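Local structure of acyl-CoA dehydrogenase (Bacillus anthracis, 3OWA) at residues A312-A320 against K528-E538; N495-M506 against A539-T550. The protein binds FAD and, as an acyl-CoA dehydrogenase, probably uses it to oxidise the acyl chain of acyl-CoA thioesters to the 2-enoyl form. All blocks are in the same frame, centred on the assembly; numbering follows the deposited sequence.

Contact 1: A312-A320 against K528-E538; sequences ANMAAKTYA and KVLYTEVFCQE
Segments A312-A320 and K528-E538 cross almost perpendicularly, with axes 9.0 Å apart at closest approach and A316 facing Y531 where the backbones come nearest. This joins helix 305-336 of the acyl-CoA dehydrogenase C-terminal helical domain to helix 526-554 of the additional C-terminal helical region that follows it. Small residues on the first helix let aromatic rings of the second lie close to its backbone. The ring of Y531 leans on two successive residues, A315 and A316: its CD1 comes to 3.7 Å from A316 CA, its CE1 touches A315 CB, and A315 O sits over one face, offset toward the rim. Beyond the contact, Y531 OH bonds to T596 O and the amide of Q527, bringing in the C-terminal tail.

Y319 swings across to K528-E538 because its CG is anti to the backbone N (chi1 180°). Its ring meets that of Y531 obliquely, planes 33° apart, with Y319 CG 3.4 Å from Y531 CD2. Farther out, the phenol crosses the aliphatic part of K528 at about a right angle, and Y319 OH lies 3.4 Å from K528 CD. T532 borders the same ring, with its OG1 3.6 Å from Y319 CE2. T532 OG1 also donates to K528 O one turn back, a carbonyl that T532 N approaches from the opposite face. Y319 OH and T532 OG1 are both hydrogen-bonded to T513 of helix 490-520, so one threonine hydroxyl links the two helices at this buried spot.

The methyl of A316 also meets V534, its CB 4.3 Å from V534 CG1. The last apolar contact is a CH-pi interaction: A320 CB stands 3.6 Å from the centroid of the F535 ring, only 4° off the ring normal.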
loop_
_atom_site.group_PDB
_atom_site.type_symbol
_atom_site.label_atom_id
_atom_site.label_comp_id
_atom_site.label_asym_id
_atom_site.label_seq_id
_atom_site.Cartn_x
_atom_site.Cartn_y
_atom_site.Cartn_z
ATOM N N ALA A 312 -7.643 -1.466 -15.416
ATOM C CA ALA A 312 -7.532 -0.206 -16.150
ATOM C C ALA A 312 -6.736 0.864 -15.390
ATOM O O ALA A 312 -5.984 1.625 -16.008
ATOM C CB ALA A 312 -8.941 0.327 -16.523
ATOM N N ASN A 313 -6.919 0.948 -14.071
ATOM C CA ASN A 313 -6.164 1.887 -13.273
ATOM C C ASN A 313 -4.692 1.509 -13.314
ATOM O O ASN A 313 -3.828 2.356 -13.512
ATOM C CB ASN A 313 -6.656 1.895 -11.809
ATOM C CG ASN A 313 -8.007 2.560 -11.639
ATOM O OD1 ASN A 313 -8.424 3.349 -12.471
ATOM N ND2 ASN A 313 -8.697 2.242 -10.519
HETATM N N MSE A 314 -4.423 0.216 -13.181
HETATM C CA MSE A 314 -3.052 -0.293 -13.173
HETATM C C MSE A 314 -2.368 0.043 -14.493
HETATM O O MSE A 314 -1.238 0.540 -14.489
HETATM C CB MSE A 314 -3.030 -1.795 -12.957
HETATM C CG MSE A 314 -3.482 -2.195 -11.528
HETATM SE SE MSE A 314 -4.020 -4.074 -11.538
HETATM C CE MSE A 314 -2.286 -4.896 -11.709
ATOM N N ALA A 315 -3.072 -0.222 -15.592
ATOM C CA ALA A 315 -2.503 -0.022 -16.931
ATOM C C ALA A 315 -2.314 1.459 -17.274
ATOM O O ALA A 315 -1.343 1.818 -17.920
ATOM C CB ALA A 315 -3.337 -0.685 -17.940
ATOM N N ALA A 316 -3.249 2.307 -16.842
ATOM C CA ALA A 316 -3.156 3.730 -17.132
ATOM C C ALA A 316 -2.023 4.414 -16.375
ATOM O O ALA A 316 -1.305 5.226 -16.931
ATOM C CB ALA A 316 -4.474 4.430 -16.880
ATOM N N LYS A 317 -1.896 4.114 -15.090
ATOM C CA LYS A 317 -0.704 4.529 -14.331
ATOM C C LYS A 317 0.590 4.032 -14.933
ATOM O O LYS A 317 1.541 4.788 -15.019
ATOM C CB LYS A 317 -0.820 4.053 -12.873
ATOM C CG LYS A 317 -1.987 4.715 -12.129
ATOM C CD LYS A 317 -2.055 4.077 -10.729
ATOM C CE LYS A 317 -3.303 4.507 -9.960
ATOM N NZ LYS A 317 -3.235 6.000 -9.631
ATOM N N THR A 318 0.632 2.772 -15.361
ATOM C CA THR A 318 1.853 2.207 -15.943
ATOM C C THR A 318 2.210 2.932 -17.257
ATOM O O THR A 318 3.387 3.180 -17.531
ATOM C CB THR A 318 1.673 0.712 -16.243
ATOM O OG1 THR A 318 1.481 -0.002 -15.026
ATOM C CG2 THR A 318 2.914 0.101 -16.977
ATOM N N TYR A 319 1.194 3.267 -18.063
ATOM C CA TYR A 319 1.411 4.032 -19.298
ATOM C C TYR A 319 2.018 5.370 -18.913
ATOM O O TYR A 319 3.003 5.786 -19.491
ATOM C CB TYR A 319 0.097 4.274 -20.057
ATOM C CG TYR A 319 0.286 5.080 -21.345
ATOM C CD1 TYR A 319 0.845 4.485 -22.488
ATOM C CD2 TYR A 319 -0.101 6.432 -21.421
ATOM C CE1 TYR A 319 1.029 5.226 -23.674
ATOM C CE2 TYR A 319 0.067 7.177 -22.612
ATOM C CZ TYR A 319 0.630 6.559 -23.723
ATOM O OH TYR A 319 0.801 7.274 -24.889
ATOM N N ALA A 320 1.458 6.041 -17.907
ATOM C CA ALA A 320 2.019 7.344 -17.555
ATOM C C ALA A 320 3.452 7.207 -17.028
ATOM O O ALA A 320 4.311 8.014 -17.388
ATOM C CB ALA A 320 1.117 8.124 -16.579
ATOM N N LYS A 528 -3.879 4.331 -26.184
ATOM C CA LYS A 528 -3.150 5.461 -25.610
ATOM C C LYS A 528 -4.049 6.646 -25.274
ATOM O O LYS A 528 -3.852 7.294 -24.251
ATOM C CB LYS A 528 -2.039 5.934 -26.533
ATOM C CG LYS A 528 -0.941 4.932 -26.734
ATOM C CD LYS A 528 0.073 5.457 -27.717
ATOM C CE LYS A 528 0.940 4.315 -28.138
ATOM N NZ LYS A 528 1.532 4.545 -29.439
ATOM N N VAL A 529 -5.007 6.951 -26.158
ATOM C CA VAL A 529 -5.898 8.087 -25.935
ATOM C C VAL A 529 -6.685 7.865 -24.648
ATOM O O VAL A 529 -6.805 8.777 -23.829
ATOM C CB VAL A 529 -6.859 8.330 -27.126
ATOM C CG1 VAL A 529 -8.051 9.231 -26.727
ATOM C CG2 VAL A 529 -6.114 8.928 -28.301
ATOM N N LEU A 530 -7.207 6.652 -24.496
ATOM C CA LEU A 530 -7.956 6.236 -23.322
ATOM C C LEU A 530 -7.148 6.335 -22.021
ATOM O O LEU A 530 -7.626 6.927 -21.064
ATOM C CB LEU A 530 -8.506 4.816 -23.531
ATOM C CG LEU A 530 -9.697 4.707 -24.523
ATOM C CD1 LEU A 530 -10.048 3.254 -24.735
ATOM C CD2 LEU A 530 -10.921 5.513 -24.083
ATOM N N TYR A 531 -5.931 5.792 -22.015
ATOM C CA TYR A 531 -5.051 5.877 -20.838
ATOM C C TYR A 531 -4.882 7.337 -20.484
ATOM O O TYR A 531 -4.968 7.709 -19.329
ATOM C CB TYR A 531 -3.643 5.321 -21.117
ATOM C CG TYR A 531 -3.493 3.826 -21.312
ATOM C CD1 TYR A 531 -4.285 2.923 -20.600
ATOM C CD2 TYR A 531 -2.528 3.321 -22.182
ATOM C CE1 TYR A 531 -4.118 1.560 -20.750
ATOM C CE2 TYR A 531 -2.349 1.935 -22.344
ATOM C CZ TYR A 531 -3.176 1.068 -21.641
ATOM O OH TYR A 531 -3.052 -0.292 -21.784
ATOM N N THR A 532 -4.635 8.151 -21.515
ATOM C CA THR A 532 -4.359 9.580 -21.359
ATOM C C THR A 532 -5.524 10.372 -20.776
ATOM O O THR A 532 -5.314 11.160 -19.839
ATOM C CB THR A 532 -3.875 10.188 -22.699
ATOM O OG1 THR A 532 -2.695 9.491 -23.092
ATOM C CG2 THR A 532 -3.528 11.666 -22.547
ATOM N N GLU A 533 -6.736 10.159 -21.306
ATOM C CA GLU A 533 -7.941 10.830 -20.793
ATOM C C GLU A 533 -8.197 10.520 -19.325
ATOM O O GLU A 533 -8.455 11.412 -18.504
ATOM C CB GLU A 533 -9.159 10.406 -21.616
ATOM C CG GLU A 533 -9.186 11.072 -22.987
ATOM C CD GLU A 533 -10.196 10.460 -23.937
ATOM O OE1 GLU A 533 -10.635 9.301 -23.718
ATOM O OE2 GLU A 533 -10.559 11.154 -24.912
ATOM N N VAL A 534 -8.096 9.235 -19.012
ATOM C CA VAL A 534 -8.414 8.716 -17.703
ATOM C C VAL A 534 -7.332 9.157 -16.694
ATOM O O VAL A 534 -7.663 9.648 -15.616
ATOM C CB VAL A 534 -8.540 7.160 -17.803
ATOM C CG1 VAL A 534 -8.200 6.488 -16.518
ATOM C CG2 VAL A 534 -9.961 6.776 -18.315
ATOM N N PHE A 535 -6.060 9.015 -17.057
ATOM C CA PHE A 535 -4.986 9.384 -16.127
ATOM C C PHE A 535 -5.005 10.904 -15.867
ATOM O O PHE A 535 -4.880 11.352 -14.720
ATOM C CB PHE A 535 -3.588 8.952 -16.626
ATOM C CG PHE A 535 -2.467 9.454 -15.755
ATOM C CD1 PHE A 535 -2.144 8.791 -14.589
ATOM C CD2 PHE A 535 -1.787 10.635 -16.063
ATOM C CE1 PHE A 535 -1.137 9.265 -13.746
ATOM C CE2 PHE A 535 -0.786 11.131 -15.248
ATOM C CZ PHE A 535 -0.435 10.426 -14.085
ATOM N N CYS A 536 -5.141 11.672 -16.941
ATOM C CA CYS A 536 -5.145 13.135 -16.826
ATOM C C CYS A 536 -6.244 13.668 -15.926
ATOM O O CYS A 536 -5.991 14.507 -15.058
ATOM C CB CYS A 536 -5.202 13.792 -18.194
ATOM S SG CYS A 536 -3.570 13.833 -18.927
ATOM N N GLN A 537 -7.453 13.150 -16.109
ATOM C CA GLN A 537 -8.564 13.561 -15.288
ATOM C C GLN A 537 -8.259 13.357 -13.804
ATOM O O GLN A 537 -8.432 14.280 -12.985
ATOM C CB GLN A 537 -9.838 12.816 -15.682
ATOM C CG GLN A 537 -10.994 13.185 -14.807
ATOM C CD GLN A 537 -12.323 13.194 -15.546
ATOM O OE1 GLN A 537 -12.509 13.934 -16.516
ATOM N NE2 GLN A 537 -13.251 12.364 -15.087
ATOM N N GLU A 538 -7.814 12.148 -13.455
ATOM C CA GLU A 538 -7.531 11.853 -12.045
ATOM C C GLU A 538 -6.300 12.550 -11.468
ATOM O O GLU A 538 -6.339 13.011 -10.332
ATOM C CB GLU A 538 -7.485 10.341 -11.791
ATOM C CG GLU A 538 -8.913 9.720 -11.702
ATOM C CD GLU A 538 -8.986 8.245 -12.156
ATOM O OE1 GLU A 538 -10.100 7.658 -12.190
ATOM O OE2 GLU A 538 -7.931 7.674 -12.509
#

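Contact 2: N495-M506 against A539-T550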
loop_
_atom_site.group_PDB
_atom_site.type_symbol
_atom_site.label_atom_id
_atom_site.label_comp_id
_atom_site.label_asym_id
_atom_site.label_seq_id
_atom_site.Cartn_x
_atom_site.Cartn_y
_atom_site.Cartn_z
ATOM N N ASN A 495 3.548 18.989 -1.276
ATOM C CA ASN A 495 2.420 19.333 -2.176
ATOM C C ASN A 495 2.885 19.855 -3.529
ATOM O O ASN A 495 2.346 19.474 -4.577
ATOM C CB ASN A 495 1.456 20.358 -1.533
ATOM C CG ASN A 495 0.635 19.764 -0.406
ATOM O OD1 ASN A 495 0.440 18.548 -0.337
ATOM N ND2 ASN A 495 0.160 20.618 0.492
ATOM N N ILE A 496 3.897 20.718 -3.496
ATOM C CA ILE A 496 4.441 21.306 -4.697
ATOM C C ILE A 496 5.116 20.202 -5.506
ATOM O O ILE A 496 4.889 20.089 -6.704
ATOM C CB ILE A 496 5.439 22.452 -4.350
ATOM C CG1 ILE A 496 4.674 23.646 -3.749
ATOM C CG2 ILE A 496 6.233 22.870 -5.574
ATOM C CD1 ILE A 496 5.542 24.589 -3.001
ATOM N N ALA A 497 5.915 19.385 -4.830
ATOM C CA ALA A 497 6.570 18.236 -5.466
ATOM C C ALA A 497 5.575 17.284 -6.096
ATOM O O ALA A 497 5.820 16.792 -7.195
ATOM C CB ALA A 497 7.468 17.505 -4.471
ATOM N N ASP A 498 4.450 17.042 -5.426
ATOM C CA ASP A 498 3.396 16.164 -5.963
ATOM C C ASP A 498 2.704 16.797 -7.170
ATOM O O ASP A 498 2.381 16.099 -8.140
ATOM C CB ASP A 498 2.361 15.813 -4.878
ATOM C CG ASP A 498 2.969 14.978 -3.719
ATOM O OD1 ASP A 498 4.061 14.376 -3.899
ATOM O OD2 ASP A 498 2.349 14.904 -2.621
ATOM N N ILE A 499 2.483 18.117 -7.114
ATOM C CA ILE A 499 1.978 18.808 -8.279
ATOM C C ILE A 499 2.915 18.651 -9.489
ATOM O O ILE A 499 2.471 18.333 -10.601
ATOM C CB ILE A 499 1.675 20.326 -8.012
ATOM C CG1 ILE A 499 0.495 20.450 -7.062
ATOM C CG2 ILE A 499 1.385 21.038 -9.351
ATOM C CD1 ILE A 499 0.256 21.855 -6.520
ATOM N N VAL A 500 4.205 18.892 -9.273
ATOM C CA VAL A 500 5.157 18.851 -10.370
ATOM C C VAL A 500 5.225 17.410 -10.905
ATOM O O VAL A 500 5.301 17.187 -12.133
ATOM C CB VAL A 500 6.561 19.321 -9.899
ATOM C CG1 VAL A 500 7.612 19.137 -11.016
ATOM C CG2 VAL A 500 6.499 20.789 -9.392
ATOM N N SER A 501 5.179 16.437 -9.996
ATOM C CA SER A 501 5.281 15.048 -10.412
ATOM C C SER A 501 4.059 14.669 -11.285
ATOM O O SER A 501 4.204 14.110 -12.371
ATOM C CB SER A 501 5.355 14.131 -9.210
ATOM O OG SER A 501 5.411 12.801 -9.687
ATOM N N ASN A 502 2.865 15.001 -10.820
ATOM C CA ASN A 502 1.660 14.715 -11.603
ATOM C C ASN A 502 1.679 15.408 -12.939
ATOM O O ASN A 502 1.326 14.815 -13.945
ATOM C CB ASN A 502 0.398 15.089 -10.824
ATOM C CG ASN A 502 -0.065 13.967 -9.912
ATOM O OD1 ASN A 502 0.440 12.845 -9.966
ATOM N ND2 ASN A 502 -1.017 14.269 -9.070
ATOM N N LEU A 503 2.120 16.661 -12.946
ATOM C CA LEU A 503 2.256 17.416 -14.193
ATOM C C LEU A 503 3.192 16.755 -15.239
ATOM O O LEU A 503 2.843 16.633 -16.424
ATOM C CB LEU A 503 2.660 18.867 -13.875
ATOM C CG LEU A 503 3.226 19.597 -15.073
ATOM C CD1 LEU A 503 2.067 20.122 -15.894
ATOM C CD2 LEU A 503 4.198 20.694 -14.651
ATOM N N TYR A 504 4.367 16.330 -14.789
ATOM C CA TYR A 504 5.345 15.636 -15.634
ATOM C C TYR A 504 4.796 14.328 -16.217
ATOM O O TYR A 504 4.987 14.027 -17.399
ATOM C CB TYR A 504 6.654 15.369 -14.845
ATOM C CG TYR A 504 7.819 14.892 -15.682
ATOM C CD1 TYR A 504 8.262 15.634 -16.787
ATOM C CD2 TYR A 504 8.476 13.707 -15.381
ATOM C CE1 TYR A 504 9.333 15.210 -17.566
ATOM C CE2 TYR A 504 9.558 13.269 -16.147
ATOM C CZ TYR A 504 9.980 14.035 -17.244
ATOM O OH TYR A 504 11.042 13.598 -18.009
ATOM N N ALA A 505 4.125 13.541 -15.397
ATOM C CA ALA A 505 3.518 12.310 -15.901
ATOM C C ALA A 505 2.381 12.604 -16.910
ATOM O O ALA A 505 2.289 11.951 -17.964
ATOM C CB ALA A 505 2.998 11.472 -14.732
HETATM N N MSE A 506 1.533 13.577 -16.588
HETATM C CA MSE A 506 0.426 13.987 -17.485
HETATM C C MSE A 506 0.947 14.446 -18.825
HETATM O O MSE A 506 0.482 13.990 -19.857
HETATM C CB MSE A 506 -0.373 15.137 -16.882
HETATM C CG MSE A 506 -1.277 14.754 -15.748
HETATM SE SE MSE A 506 -2.106 16.343 -15.035
HETATM C CE MSE A 506 -3.152 16.876 -16.569
ATOM N N ALA A 539 -5.222 12.634 -12.245
ATOM C CA ALA A 539 -4.004 13.340 -11.813
ATOM C C ALA A 539 -4.263 14.847 -11.650
ATOM O O ALA A 539 -3.719 15.483 -10.747
ATOM C CB ALA A 539 -2.885 13.125 -12.804
ATOM N N PHE A 540 -5.076 15.408 -12.542
ATOM C CA PHE A 540 -5.444 16.829 -12.447
ATOM C C PHE A 540 -6.302 17.131 -11.220
ATOM O O PHE A 540 -6.096 18.144 -10.554
ATOM C CB PHE A 540 -6.172 17.288 -13.701
ATOM C CG PHE A 540 -6.325 18.781 -13.785
ATOM C CD1 PHE A 540 -5.243 19.581 -14.164
ATOM C CD2 PHE A 540 -7.538 19.386 -13.470
ATOM C CE1 PHE A 540 -5.379 20.979 -14.259
ATOM C CE2 PHE A 540 -7.685 20.791 -13.551
ATOM C CZ PHE A 540 -6.611 21.580 -13.948
ATOM N N ASN A 541 -7.257 16.237 -10.939
ATOM C CA ASN A 541 -7.974 16.232 -9.660
ATOM C C ASN A 541 -7.050 16.268 -8.432
ATOM O O ASN A 541 -7.212 17.132 -7.555
ATOM C CB ASN A 541 -8.998 15.066 -9.597
ATOM C CG ASN A 541 -10.211 15.294 -10.537
ATOM O OD1 ASN A 541 -10.438 16.406 -11.027
ATOM N ND2 ASN A 541 -10.997 14.235 -10.765
ATOM N N GLU A 542 -6.055 15.381 -8.378
ATOM C CA GLU A 542 -5.051 15.448 -7.297
ATOM C C GLU A 542 -4.290 16.788 -7.234
ATOM O O GLU A 542 -4.060 17.319 -6.134
ATOM C CB GLU A 542 -4.035 14.303 -7.397
ATOM C CG GLU A 542 -4.712 12.935 -7.381
ATOM C CD GLU A 542 -3.758 11.763 -7.499
ATOM O OE1 GLU A 542 -2.534 11.999 -7.655
ATOM O OE2 GLU A 542 -4.243 10.596 -7.434
ATOM N N ILE A 543 -3.877 17.295 -8.399
ATOM C CA ILE A 543 -3.201 18.600 -8.473
ATOM C C ILE A 543 -4.026 19.694 -7.820
ATOM O O ILE A 543 -3.518 20.453 -6.995
ATOM C CB ILE A 543 -2.851 18.978 -9.931
ATOM C CG1 ILE A 543 -1.646 18.150 -10.388
ATOM C CG2 ILE A 543 -2.563 20.510 -10.059
ATOM C CD1 ILE A 543 -1.269 18.320 -11.872
ATOM N N GLU A 544 -5.308 19.733 -8.171
ATOM C CA GLU A 544 -6.255 20.692 -7.602
ATOM C C GLU A 544 -6.327 20.592 -6.095
ATOM O O GLU A 544 -6.302 21.612 -5.412
ATOM C CB GLU A 544 -7.654 20.505 -8.194
ATOM C CG GLU A 544 -8.673 21.529 -7.647
ATOM C CD GLU A 544 -10.037 21.458 -8.339
ATOM O OE1 GLU A 544 -10.184 20.723 -9.343
ATOM O OE2 GLU A 544 -10.978 22.142 -7.868
ATOM N N ALA A 545 -6.432 19.373 -5.571
ATOM C CA ALA A 545 -6.461 19.188 -4.109
ATOM C C ALA A 545 -5.154 19.587 -3.414
ATOM O O ALA A 545 -5.187 20.121 -2.305
ATOM C CB ALA A 545 -6.843 17.751 -3.733
ATOM N N HIS A 546 -4.009 19.278 -4.038
ATOM C CA HIS A 546 -2.708 19.690 -3.484
ATOM C C HIS A 546 -2.577 21.212 -3.452
ATOM O O HIS A 546 -2.013 21.759 -2.506
ATOM C CB HIS A 546 -1.537 19.103 -4.282
ATOM C CG HIS A 546 -1.347 17.634 -4.062
ATOM N ND1 HIS A 546 -1.316 17.075 -2.805
ATOM C CD2 HIS A 546 -1.177 16.611 -4.933
ATOM C CE1 HIS A 546 -1.137 15.769 -2.912
ATOM N NE2 HIS A 546 -1.050 15.461 -4.193
ATOM N N ALA A 547 -3.072 21.869 -4.500
ATOM C CA ALA A 547 -3.010 23.332 -4.575
ATOM C C ALA A 547 -3.885 23.979 -3.515
ATOM O O ALA A 547 -3.440 24.887 -2.834
ATOM C CB ALA A 547 -3.382 23.833 -5.981
ATOM N N LYS A 548 -5.122 23.502 -3.378
ATOM C CA LYS A 548 -6.042 23.993 -2.346
ATOM C C LYS A 548 -5.445 23.914 -0.951
ATOM O O LYS A 548 -5.499 24.894 -0.212
ATOM C CB LYS A 548 -7.366 23.207 -2.338
ATOM C CG LYS A 548 -8.323 23.588 -3.445
ATOM C CD LYS A 548 -9.724 23.018 -3.184
ATOM C CE LYS A 548 -10.570 23.033 -4.473
ATOM N NZ LYS A 548 -12.043 22.907 -4.195
ATOM N N GLU A 549 -4.896 22.748 -0.593
ATOM C CA GLU A 549 -4.270 22.561 0.722
ATOM C C GLU A 549 -3.119 23.539 0.936
ATOM O O GLU A 549 -2.965 24.110 2.019
ATOM C CB GLU A 549 -3.761 21.110 0.938
ATOM C CG GLU A 549 -3.201 20.905 2.364
ATOM C CD GLU A 549 -2.712 19.476 2.650
ATOM O OE1 GLU A 549 -1.685 19.053 2.090
ATOM O OE2 GLU A 549 -3.349 18.775 3.463
ATOM N N THR A 550 -2.316 23.738 -0.103
ATOM C CA THR A 550 -1.208 24.688 -0.010
ATOM C C THR A 550 -1.685 26.147 0.101
ATOM O O THR A 550 -1.119 26.908 0.874
ATOM C CB THR A 550 -0.250 24.536 -1.161
ATOM O OG1 THR A 550 0.188 23.172 -1.216
ATOM C CG2 THR A 550 0.960 25.434 -0.949
HETATM O O HOH W 1 -2.063 17.460 -0.222
#
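An antiparallel helix pair of the C-terminal helical region brings N495-M506, on helix 490-520, against A539-T550, on helix 526-554, with axes 9.1 Å apart and N-to-C directions 158° from each other. In the middle, I543 is a knob in a hole formed by I499, N502, L503 and M506. With CG1 anti to the carbonyl carbon (chi1 -75°), its extended arm carries CD1 to 3.8 Å from M506 SE. The selenomethionine chain bends at chi3, and its CE reaches the F540 ring obliquely while its CG packs on A539 CB.

A row of polar side chains runs along one side of this apolar seam. N502 ND2 donates to E542 OE1 (3.1 Å, 160°), with the oxygen close to the amide plane but the donor out of the carboxylate plane on its anti side. At the other end, the amide of N495 is gripped through both its nitrogen and its oxygen. N495 ND2 gives one bond to the anti lone pair of E549 OE1 (2.9 Å) and another to T550 OG1 (3.1 Å), a hydroxyl that itself donates to H546 O. N495 OD1 accepts a hydrogen bond from water 1, which also bonds H546 ND1 at the ring edge, in plane; the direct H546 ND1 to N495 OD1 bond is weak. D498 CB makes a CH-pi contact over one face of the H546 imidazole, offset toward the rim, 3.8 Å from its centroid, while the D498 carboxylate forms a salt bridge with R415 of helix 411-427. A knob-into-hole contact edged by a polar row is typical of antiparallel pairing in an alpha-helical bundle.

Overall arrangement
Helix 526-554 runs through both contacts: K528-E538 serves contact 1, and the directly following A539-T550 serves contact 2. Their centres lie 16 Å apart on the same side of the chain's centre. In chain order the segments are 312-320, 495-506, 528-538 and 539-550, so the helix pairs locally with 490-520 and reaches back over some 200 residues to 305-336. The contacts adjoin: F535 CZ packs on A505 CB at 3.6 Å, and C536 SG touches M506 CE. Thus the antiparallel pair of contact 2 is tied through contact 1's perpendicular crossing to the earlier helical domain, whose helix 305-336 begins among residues of an FAD pocket.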